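Local atomic coordinates of superoxide dismutase (Anaplasma phagocytophilum, PDB entry 3JS4), a protein that probably destroys toxic superoxide radicals by dismuting them to oxygen and hydrogen peroxide, with an iron(III) ion as its redox centre. Residues S141-W152 with V164-P173; G70-V78 with I91-D102. One frame throughout, in Å; residues are numbered along the deposited sequence.

Interaction 1 (S141-W152 with V164-P173). With NA (sodium ion), chain F.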
loop_
_atom_site.group_PDB
_atom_site.type_symbol
_atom_site.label_atom_id
_atom_site.label_comp_id
_atom_site.label_asym_id
_atom_site.label_seq_id
_atom_site.Cartn_x
_atom_site.Cartn_y
_atom_site.Cartn_z
ATOM N N SER A 141 -5.382 -13.610 -1.216
ATOM C CA SER A 141 -6.036 -12.313 -1.175
ATOM C C SER A 141 -5.708 -11.523 -2.452
ATOM O O SER A 141 -6.582 -10.891 -3.045
ATOM C CB SER A 141 -5.638 -11.550 0.081
ATOM O OG SER A 141 -6.149 -10.228 0.060
ATOM N N GLY A 142 -4.465 -11.605 -2.900
ATOM C CA GLY A 142 -4.078 -10.875 -4.101
ATOM C C GLY A 142 -4.748 -11.394 -5.360
ATOM O O GLY A 142 -5.144 -10.613 -6.211
ATOM N N LEU A 143 -4.868 -12.713 -5.481
ATOM C CA LEU A 143 -5.462 -13.323 -6.680
ATOM C C LEU A 143 -6.992 -13.200 -6.622
ATOM O O LEU A 143 -7.678 -13.318 -7.652
ATOM C CB LEU A 143 -5.014 -14.791 -6.828
ATOM C CG LEU A 143 -3.506 -15.045 -6.933
ATOM C CD1 LEU A 143 -3.124 -16.537 -6.858
ATOM C CD2 LEU A 143 -2.956 -14.409 -8.210
ATOM N N GLY A 144 -7.503 -12.942 -5.416
ATOM C CA GLY A 144 -8.930 -12.836 -5.151
ATOM C C GLY A 144 -9.531 -11.456 -5.396
ATOM O O GLY A 144 -10.739 -11.335 -5.524
ATOM N N GLN A 145 -8.688 -10.417 -5.459
ATOM C CA GLN A 145 -9.160 -9.056 -5.726
ATOM C C GLN A 145 -9.360 -8.839 -7.229
ATOM O O GLN A 145 -8.392 -8.615 -7.990
ATOM C CB GLN A 145 -8.179 -8.005 -5.174
ATOM C CG GLN A 145 -8.710 -6.551 -5.298
ATOM C CD GLN A 145 -10.115 -6.380 -4.697
ATOM O OE1 GLN A 145 -10.344 -6.655 -3.512
ATOM N NE2 GLN A 145 -11.053 -5.928 -5.515
ATOM N N PHE A 146 -10.616 -8.865 -7.646
ATOM C CA PHE A 146 -10.945 -8.824 -9.064
ATOM C C PHE A 146 -10.891 -7.371 -9.547
ATOM O O PHE A 146 -11.420 -6.466 -8.882
ATOM C CB PHE A 146 -12.321 -9.478 -9.250
ATOM C CG PHE A 146 -12.837 -9.493 -10.676
ATOM C CD1 PHE A 146 -12.186 -10.223 -11.673
ATOM C CD2 PHE A 146 -14.024 -8.826 -10.999
ATOM C CE1 PHE A 146 -12.689 -10.256 -12.988
ATOM C CE2 PHE A 146 -14.535 -8.855 -12.309
ATOM C CZ PHE A 146 -13.862 -9.569 -13.306
ATOM N N GLY A 147 -10.253 -7.142 -10.691
ATOM C CA GLY A 147 -10.032 -5.765 -11.152
ATOM C C GLY A 147 -8.875 -5.107 -10.415
ATOM O O GLY A 147 -7.930 -5.787 -9.984
ATOM N N SER A 148 -8.949 -3.786 -10.281
ATOM C CA SER A 148 -7.865 -2.990 -9.692
ATOM C C SER A 148 -8.001 -2.937 -8.173
ATOM O O SER A 148 -9.119 -2.928 -7.657
ATOM C CB SER A 148 -7.929 -1.545 -10.238
ATOM O OG SER A 148 -7.980 -1.514 -11.666
ATOM N N GLY A 149 -6.873 -2.867 -7.465
ATOM C CA GLY A 149 -6.904 -2.713 -6.012
ATOM C C GLY A 149 -5.602 -2.950 -5.282
ATOM O O GLY A 149 -4.518 -2.831 -5.870
ATOM N N TRP A 150 -5.721 -3.292 -3.995
ATOM C CA TRP A 150 -4.595 -3.343 -3.071
ATOM C C TRP A 150 -4.768 -4.518 -2.091
ATOM O O TRP A 150 -5.887 -4.826 -1.661
ATOM C CB TRP A 150 -4.516 -2.041 -2.248
ATOM C CG TRP A 150 -4.339 -0.825 -3.095
ATOM C CD1 TRP A 150 -5.323 -0.109 -3.715
ATOM C CD2 TRP A 150 -3.086 -0.198 -3.464
ATOM N NE1 TRP A 150 -4.768 0.936 -4.434
ATOM C CE2 TRP A 150 -3.401 0.904 -4.301
ATOM C CE3 TRP A 150 -1.747 -0.443 -3.143
ATOM C CZ2 TRP A 150 -2.408 1.761 -4.845
ATOM C CZ3 TRP A 150 -0.761 0.418 -3.673
ATOM C CH2 TRP A 150 -1.104 1.485 -4.529
ATOM N N VAL A 151 -3.651 -5.126 -1.704
ATOM C CA VAL A 151 -3.630 -6.120 -0.627
ATOM C C VAL A 151 -2.915 -5.510 0.588
ATOM O O VAL A 151 -1.856 -4.882 0.449
ATOM C CB VAL A 151 -2.941 -7.398 -1.117
ATOM C CG1 VAL A 151 -2.811 -8.457 -0.021
ATOM C CG2 VAL A 151 -3.710 -7.942 -2.314
ATOM N N TRP A 152 -3.524 -5.653 1.760
ATOM C CA TRP A 152 -2.975 -5.094 2.999
ATOM C C TRP A 152 -2.691 -6.165 4.055
ATOM O O TRP A 152 -3.544 -7.028 4.322
ATOM C CB TRP A 152 -3.952 -4.069 3.608
ATOM C CG TRP A 152 -4.434 -3.054 2.614
ATOM C CD1 TRP A 152 -5.441 -3.205 1.711
ATOM C CD2 TRP A 152 -3.889 -1.742 2.394
ATOM N NE1 TRP A 152 -5.564 -2.071 0.941
ATOM C CE2 TRP A 152 -4.625 -1.158 1.335
ATOM C CE3 TRP A 152 -2.855 -1.007 2.989
ATOM C CZ2 TRP A 152 -4.380 0.145 0.871
ATOM C CZ3 TRP A 152 -2.597 0.304 2.505
ATOM C CH2 TRP A 152 -3.357 0.847 1.466
ATOM N N VAL A 164 -4.932 -10.347 6.741
ATOM C CA VAL A 164 -4.781 -9.864 5.367
ATOM C C VAL A 164 -6.165 -9.490 4.815
ATOM O O VAL A 164 -7.112 -10.290 4.919
ATOM C CB VAL A 164 -4.120 -10.915 4.484
ATOM C CG1 VAL A 164 -4.020 -10.411 3.032
ATOM C CG2 VAL A 164 -2.703 -11.279 5.029
ATOM N N VAL A 165 -6.294 -8.273 4.276
ATOM C CA VAL A 165 -7.532 -7.879 3.596
ATOM C C VAL A 165 -7.201 -7.246 2.243
ATOM O O VAL A 165 -6.115 -6.729 2.062
ATOM C CB VAL A 165 -8.407 -6.878 4.427
ATOM C CG1 VAL A 165 -8.852 -7.497 5.772
ATOM C CG2 VAL A 165 -7.674 -5.542 4.684
ATOM N N SER A 166 -8.139 -7.254 1.300
ATOM C CA SER A 166 -7.931 -6.503 0.070
ATOM C C SER A 166 -8.973 -5.391 -0.100
ATOM O O SER A 166 -10.067 -5.417 0.509
ATOM C CB SER A 166 -7.885 -7.421 -1.152
ATOM O OG SER A 166 -9.068 -8.200 -1.259
ATOM N N THR A 167 -8.600 -4.386 -0.882
ATOM C CA THR A 167 -9.528 -3.322 -1.221
ATOM C C THR A 167 -9.600 -3.107 -2.737
ATOM O O THR A 167 -8.666 -3.443 -3.483
ATOM C CB THR A 167 -9.130 -2.015 -0.543
ATOM O OG1 THR A 167 -7.794 -1.658 -0.944
ATOM C CG2 THR A 167 -9.208 -2.161 0.999
ATOM N N ALA A 168 -10.728 -2.548 -3.166
ATOM C CA ALA A 168 -10.941 -2.172 -4.566
ATOM C C ALA A 168 -10.411 -0.764 -4.853
ATOM O O ALA A 168 -10.528 0.131 -4.025
ATOM C CB ALA A 168 -12.457 -2.256 -4.916
ATOM N N ASN A 169 -9.849 -0.592 -6.053
ATOM C CA ASN A 169 -9.550 0.720 -6.623
ATOM C C ASN A 169 -8.669 1.549 -5.693
ATOM O O ASN A 169 -7.506 1.183 -5.511
ATOM C CB ASN A 169 -10.844 1.411 -7.056
ATOM C CG ASN A 169 -11.593 0.606 -8.112
ATOM O OD1 ASN A 169 -10.985 -0.133 -8.906
ATOM N ND2 ASN A 169 -12.902 0.748 -8.136
ATOM N N ALA A 170 -9.216 2.593 -5.057
ATOM C CA ALA A 170 -8.416 3.415 -4.137
ATOM C C ALA A 170 -8.715 3.233 -2.634
ATOM O O ALA A 170 -8.095 3.911 -1.798
ATOM C CB ALA A 170 -8.512 4.922 -4.509
ATOM N N ASP A 171 -9.640 2.333 -2.302
ATOM C CA ASP A 171 -10.021 2.059 -0.915
ATOM C C ASP A 171 -8.812 1.534 -0.124
ATOM O O ASP A 171 -7.931 0.882 -0.680
ATOM C CB ASP A 171 -11.171 1.036 -0.867
ATOM C CG ASP A 171 -12.484 1.592 -1.416
ATOM O OD1 ASP A 171 -12.555 2.779 -1.801
ATOM O OD2 ASP A 171 -13.459 0.828 -1.476
ATOM N N SER A 172 -8.787 1.838 1.176
ATOM C CA SER A 172 -7.698 1.439 2.055
ATOM C C SER A 172 -8.230 1.312 3.489
ATOM O O SER A 172 -9.380 1.735 3.768
ATOM C CB SER A 172 -6.575 2.476 2.043
ATOM O OG SER A 172 -6.956 3.611 2.813
ATOM N N PRO A 173 -7.396 0.753 4.399
ATOM C CA PRO A 173 -7.755 0.667 5.813
ATOM C C PRO A 173 -8.016 2.019 6.475
ATOM O O PRO A 173 -8.613 2.032 7.540
ATOM C CB PRO A 173 -6.546 -0.063 6.441
ATOM C CG PRO A 173 -6.100 -0.994 5.345
ATOM C CD PRO A 173 -6.263 -0.145 4.081
HETATM NA NA NA F . -8.181 2.100 9.882
HETATM O O HOH W 1 -9.085 -10.803 -2.197
HETATM O O HOH W 2 -12.535 -5.948 -1.868
HETATM O O HOH W 3 -8.276 2.250 12.165
HETATM O O HOH W 4 -6.297 3.427 9.921
#
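The six-membered ring of Trp152 carries Pro173 on one face: CD of Pro173 stands 3.4 Å from the ring centroid, close to the ring normal, a CH-pi contact. At its pyrrole edge the same indole donates from NE1 to OG1 of Thr167 over 2.9 Å, nearly straight at 169° and close to the ring plane. A chi1 of 58° sets OG1 between the backbone N and the carbonyl carbon of Thr167, and the hydroxyl donates in turn to Asp171 O, 2.6 Å from OG1, from above the carbonyl plane. Indole, hydroxyl and carbonyl thus form a chain of two hydrogen bonds that ties strand 149-152 to the type II' turn Ala168-Asp171. The backbone frame is an antiparallel beta hairpin, strands 149-156 and 161-168, of the C-terminal domain, in which Trp150 with Thr167 and Trp152 with Val165 are the hydrogen-bonded pairs. The ladder closes where Asn169 N meets Ser148 O at 2.9 Å. On the sheet face of Val151 and Ser166, CG1 of Val151 touches CG1 of Val164 at 3.8 Å, and Phe138 of helix 131-144 packs on both valines. A water bridges Ser141 O and Ser166 OG. Pro173 O, 2.4 Å from the sodium ion, shares that site with Thr176 and Gln179. With one face covered by proline and its N-H engaged, the Trp152 indole is probably restrained in both tilt and rotation.

Interaction 2 (G70-V78 with I91-D102). With FE (Fe (III) ion), chain E.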
loop_
_atom_site.group_PDB
_atom_site.type_symbol
_atom_site.label_atom_id
_atom_site.label_comp_id
_atom_site.label_asym_id
_atom_site.label_seq_id
_atom_site.Cartn_x
_atom_site.Cartn_y
_atom_site.Cartn_z
ATOM N N GLY A 70 -0.711 20.251 2.481
ATOM C CA GLY A 70 0.424 19.508 1.938
ATOM C C GLY A 70 0.277 18.021 2.175
ATOM O O GLY A 70 -0.778 17.566 2.646
ATOM N N ASN A 71 1.338 17.268 1.876
ATOM C CA ASN A 71 1.311 15.799 1.968
ATOM C C ASN A 71 0.921 15.244 3.346
ATOM O O ASN A 71 0.327 14.184 3.440
ATOM C CB ASN A 71 2.641 15.200 1.495
ATOM C CG ASN A 71 2.779 15.212 -0.012
ATOM O OD1 ASN A 71 2.270 16.101 -0.701
ATOM N ND2 ASN A 71 3.465 14.222 -0.535
ATOM N N GLU A 72 1.245 15.982 4.410
ATOM C CA GLU A 72 0.955 15.543 5.782
ATOM C C GLU A 72 -0.541 15.481 6.051
ATOM O O GLU A 72 -0.984 14.807 6.979
ATOM C CB GLU A 72 1.617 16.475 6.803
ATOM C CG GLU A 72 2.738 17.316 6.209
ATOM C CD GLU A 72 2.218 18.555 5.474
ATOM O OE1 GLU A 72 1.274 19.200 5.987
ATOM O OE2 GLU A 72 2.752 18.879 4.392
ATOM N N SER A 73 -1.315 16.198 5.244
ATOM C CA SER A 73 -2.770 16.191 5.381
ATOM C C SER A 73 -3.432 15.086 4.564
ATOM O O SER A 73 -4.654 14.954 4.611
ATOM C CB SER A 73 -3.371 17.541 4.961
ATOM O OG SER A 73 -2.942 18.584 5.809
ATOM N N LEU A 74 -2.653 14.305 3.813
ATOM C CA LEU A 74 -3.260 13.330 2.891
ATOM C C LEU A 74 -4.246 12.386 3.589
ATOM O O LEU A 74 -5.368 12.167 3.093
ATOM C CB LEU A 74 -2.203 12.572 2.063
ATOM C CG LEU A 74 -1.596 13.331 0.872
ATOM C CD1 LEU A 74 -0.410 12.577 0.259
ATOM C CD2 LEU A 74 -2.663 13.618 -0.205
ATOM N N GLY A 75 -3.842 11.838 4.739
ATOM C CA GLY A 75 -4.703 10.917 5.506
ATOM C C GLY A 75 -6.041 11.555 5.872
ATOM O O GLY A 75 -7.096 10.952 5.667
ATOM N N ASP A 76 -5.995 12.793 6.362
ATOM C CA ASP A 76 -7.193 13.581 6.676
ATOM C C ASP A 76 -8.093 13.858 5.470
ATOM O O ASP A 76 -9.327 13.816 5.572
ATOM C CB ASP A 76 -6.791 14.938 7.288
ATOM C CG ASP A 76 -6.358 14.833 8.741
ATOM O OD1 ASP A 76 -6.645 13.812 9.419
ATOM O OD2 ASP A 76 -5.720 15.796 9.212
ATOM N N ILE A 77 -7.461 14.181 4.342
ATOM C CA ILE A 77 -8.178 14.510 3.108
ATOM C C ILE A 77 -8.920 13.288 2.582
ATOM O O ILE A 77 -10.063 13.405 2.164
ATOM C CB ILE A 77 -7.220 15.056 2.010
ATOM C CG1 ILE A 77 -6.642 16.412 2.457
ATOM C CG2 ILE A 77 -7.934 15.126 0.642
ATOM C CD1 ILE A 77 -5.471 16.886 1.657
ATOM N N VAL A 78 -8.263 12.124 2.633
ATOM C CA VAL A 78 -8.870 10.870 2.211
ATOM C C VAL A 78 -10.216 10.638 2.903
ATOM O O VAL A 78 -11.224 10.423 2.237
ATOM C CB VAL A 78 -7.908 9.673 2.435
ATOM C CG1 VAL A 78 -8.620 8.348 2.233
ATOM C CG2 VAL A 78 -6.710 9.773 1.474
ATOM N N ILE A 91 -11.424 13.946 -5.672
ATOM C CA ILE A 91 -10.411 14.298 -4.691
ATOM C C ILE A 91 -10.024 13.058 -3.874
ATOM O O ILE A 91 -8.847 12.799 -3.664
ATOM C CB ILE A 91 -10.867 15.464 -3.790
ATOM C CG1 ILE A 91 -10.794 16.789 -4.580
ATOM C CG2 ILE A 91 -9.991 15.542 -2.555
ATOM C CD1 ILE A 91 -11.501 17.994 -3.889
ATOM N N PHE A 92 -11.023 12.294 -3.431
ATOM C CA PHE A 92 -10.759 11.042 -2.734
ATOM C C PHE A 92 -9.899 10.077 -3.557
ATOM O O PHE A 92 -8.870 9.590 -3.077
ATOM C CB PHE A 92 -12.057 10.345 -2.308
ATOM C CG PHE A 92 -11.876 8.873 -2.038
ATOM C CD1 PHE A 92 -11.207 8.450 -0.893
ATOM C CD2 PHE A 92 -12.330 7.915 -2.961
ATOM C CE1 PHE A 92 -11.011 7.081 -0.638
ATOM C CE2 PHE A 92 -12.137 6.531 -2.731
ATOM C CZ PHE A 92 -11.469 6.110 -1.565
ATOM N N ASN A 93 -10.329 9.786 -4.783
ATOM C CA ASN A 93 -9.576 8.865 -5.644
ATOM C C ASN A 93 -8.093 9.262 -5.745
ATOM O O ASN A 93 -7.207 8.403 -5.646
ATOM C CB ASN A 93 -10.170 8.833 -7.058
ATOM C CG ASN A 93 -11.533 8.153 -7.126
ATOM O OD1 ASN A 93 -11.899 7.347 -6.262
ATOM N ND2 ASN A 93 -12.274 8.450 -8.199
ATOM N N ASN A 94 -7.823 10.554 -5.984
ATOM C CA ASN A 94 -6.435 11.004 -6.160
ATOM C C ASN A 94 -5.599 11.075 -4.880
ATOM O O ASN A 94 -4.446 10.596 -4.879
ATOM C CB ASN A 94 -6.347 12.313 -6.983
ATOM C CG ASN A 94 -6.752 12.088 -8.435
ATOM O OD1 ASN A 94 -5.933 11.688 -9.266
ATOM N ND2 ASN A 94 -8.049 12.282 -8.730
ATOM N N ALA A 95 -6.171 11.658 -3.817
ATOM C CA ALA A 95 -5.503 11.707 -2.504
ATOM C C ALA A 95 -5.212 10.301 -1.998
ATOM O O ALA A 95 -4.108 10.021 -1.531
ATOM C CB ALA A 95 -6.357 12.453 -1.477
ATOM N N ALA A 96 -6.202 9.409 -2.115
ATOM C CA ALA A 96 -6.065 8.035 -1.642
ATOM C C ALA A 96 -4.995 7.319 -2.439
ATOM O O ALA A 96 -4.154 6.606 -1.870
ATOM C CB ALA A 96 -7.442 7.259 -1.719
ATOM N N GLN A 97 -4.997 7.512 -3.756
ATOM C CA GLN A 97 -3.944 6.878 -4.562
ATOM C C GLN A 97 -2.554 7.397 -4.223
ATOM O O GLN A 97 -1.581 6.624 -4.244
ATOM C CB GLN A 97 -4.248 6.927 -6.071
ATOM C CG GLN A 97 -5.413 5.974 -6.483
ATOM C CD GLN A 97 -5.034 4.509 -6.367
ATOM O OE1 GLN A 97 -5.034 3.932 -5.278
ATOM N NE2 GLN A 97 -4.735 3.893 -7.492
ATOM N N ILE A 98 -2.436 8.685 -3.873
ATOM C CA ILE A 98 -1.102 9.187 -3.497
ATOM C C ILE A 98 -0.654 8.528 -2.188
ATOM O O ILE A 98 0.475 8.017 -2.075
ATOM C CB ILE A 98 -1.035 10.722 -3.326
ATOM C CG1 ILE A 98 -1.341 11.463 -4.636
ATOM C CG2 ILE A 98 0.369 11.113 -2.825
ATOM C CD1 ILE A 98 -1.670 12.990 -4.394
ATOM N N TRP A 99 -1.552 8.552 -1.205
ATOM C CA TRP A 99 -1.288 7.950 0.115
ATOM C C TRP A 99 -0.953 6.459 -0.046
ATOM O O TRP A 99 0.022 5.970 0.534
ATOM C CB TRP A 99 -2.509 8.132 1.057
ATOM C CG TRP A 99 -2.182 7.758 2.524
ATOM C CD1 TRP A 99 -1.863 8.630 3.550
ATOM C CD2 TRP A 99 -2.138 6.434 3.099
ATOM N NE1 TRP A 99 -1.616 7.927 4.709
ATOM C CE2 TRP A 99 -1.776 6.582 4.464
ATOM C CE3 TRP A 99 -2.373 5.137 2.591
ATOM C CZ2 TRP A 99 -1.640 5.479 5.334
ATOM C CZ3 TRP A 99 -2.233 4.036 3.458
ATOM C CH2 TRP A 99 -1.878 4.226 4.825
ATOM N N ASN A 100 -1.754 5.732 -0.827
ATOM C CA ASN A 100 -1.509 4.302 -1.052
ATOM C C ASN A 100 -0.150 3.996 -1.698
ATOM O O ASN A 100 0.527 3.039 -1.322
ATOM C CB ASN A 100 -2.581 3.708 -1.963
ATOM C CG ASN A 100 -3.973 3.739 -1.345
ATOM O OD1 ASN A 100 -4.122 3.832 -0.134
ATOM N ND2 ASN A 100 -5.000 3.639 -2.198
ATOM N N HIS A 101 0.212 4.752 -2.723
ATOM C CA HIS A 101 1.515 4.555 -3.373
ATOM C C HIS A 101 2.677 4.893 -2.428
ATOM O O HIS A 101 3.678 4.172 -2.402
ATOM C CB HIS A 101 1.607 5.348 -4.691
ATOM C CG HIS A 101 0.834 4.717 -5.809
ATOM N ND1 HIS A 101 -0.522 4.931 -5.983
ATOM C CD2 HIS A 101 1.202 3.824 -6.761
ATOM C CE1 HIS A 101 -0.940 4.236 -7.031
ATOM N NE2 HIS A 101 0.077 3.533 -7.505
ATOM N N ASP A 102 2.544 5.959 -1.636
ATOM C CA ASP A 102 3.603 6.301 -0.672
ATOM C C ASP A 102 3.793 5.075 0.242
ATOM O O ASP A 102 4.926 4.669 0.531
ATOM C CB ASP A 102 3.256 7.531 0.207
ATOM C CG ASP A 102 3.347 8.883 -0.526
ATOM O OD1 ASP A 102 3.916 9.004 -1.632
ATOM O OD2 ASP A 102 2.835 9.873 0.049
HETATM FE FE FE E . -0.190 1.723 -8.736
HETATM O O HOH W 5 4.280 11.725 0.721
HETATM O O HOH W 6 -2.374 1.746 -8.195
#
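Leu74 enters helix 91-102 as a knob among Ala95, Ile98, Trp99 and Asp102, its two methyls dividing the hole: CD1 lies 3.5 Å from CG2 of Ile98, while CD2 faces CB of Ala95 at 4.1 Å. CB of Leu74 meets the indole edge of Trp99 at CD1. One turn on, CG2 of Ile77 is 3.8 Å from both CB of Ala95 and CG2 of Ile91. Val78 splits its branches, CG1 against CE1 of Phe92 and CG2 at 3.6 Å from CA of Ala96; with chi1 at 170°, CG1 is anti to the backbone N and CG2 beside it. The small side chains of Ala95 and Ala96 are consistent with this approach, and the short helix axes come within 8.7 Å at 143°. The Asn71 end is looser and polar: its ND2 stays 4.4 Å from OD2 of Asp102, and a water lies between the two groups, while Glu24 O also accepts from ND2. On another side of helix 91-102, His101 ND1 donates to Gln97 O over 2.6 Å, in the ring plane, which orients the imidazole and points NE2 at the iron(III) ion, 2.2 Å away. His45, Asp186, His190 and a water complete the site. The arrangement is a packing of two helices running roughly antiparallel within the alpha-hairpin domain of iron/manganese superoxide dismutases, whose helix 89-106 supplies one metal ligand.

In the fold
Interaction 2 is a buried, almost wholly apolar helix packing in the alpha-hairpin range, whereas interaction 1 is partly buried, rests on backbone hydrogen bonds of a hairpin, and belongs to the C-terminal range. They have no helix or strand in common, and their centres lie about 17 Å apart, yet they meet along helix 89-106. There Asn100 ND2 and Ala170 O are 3.1 Å apart, a probable hydrogen bond, and Trp150 NE1 and Gln97 OE1 probably form another. The ring of Trp150 also meets His101 edge-to-face. Helix 89-106 therefore turns one side to helix 74-83 and another to the hairpin, joining the two domains beside the iron.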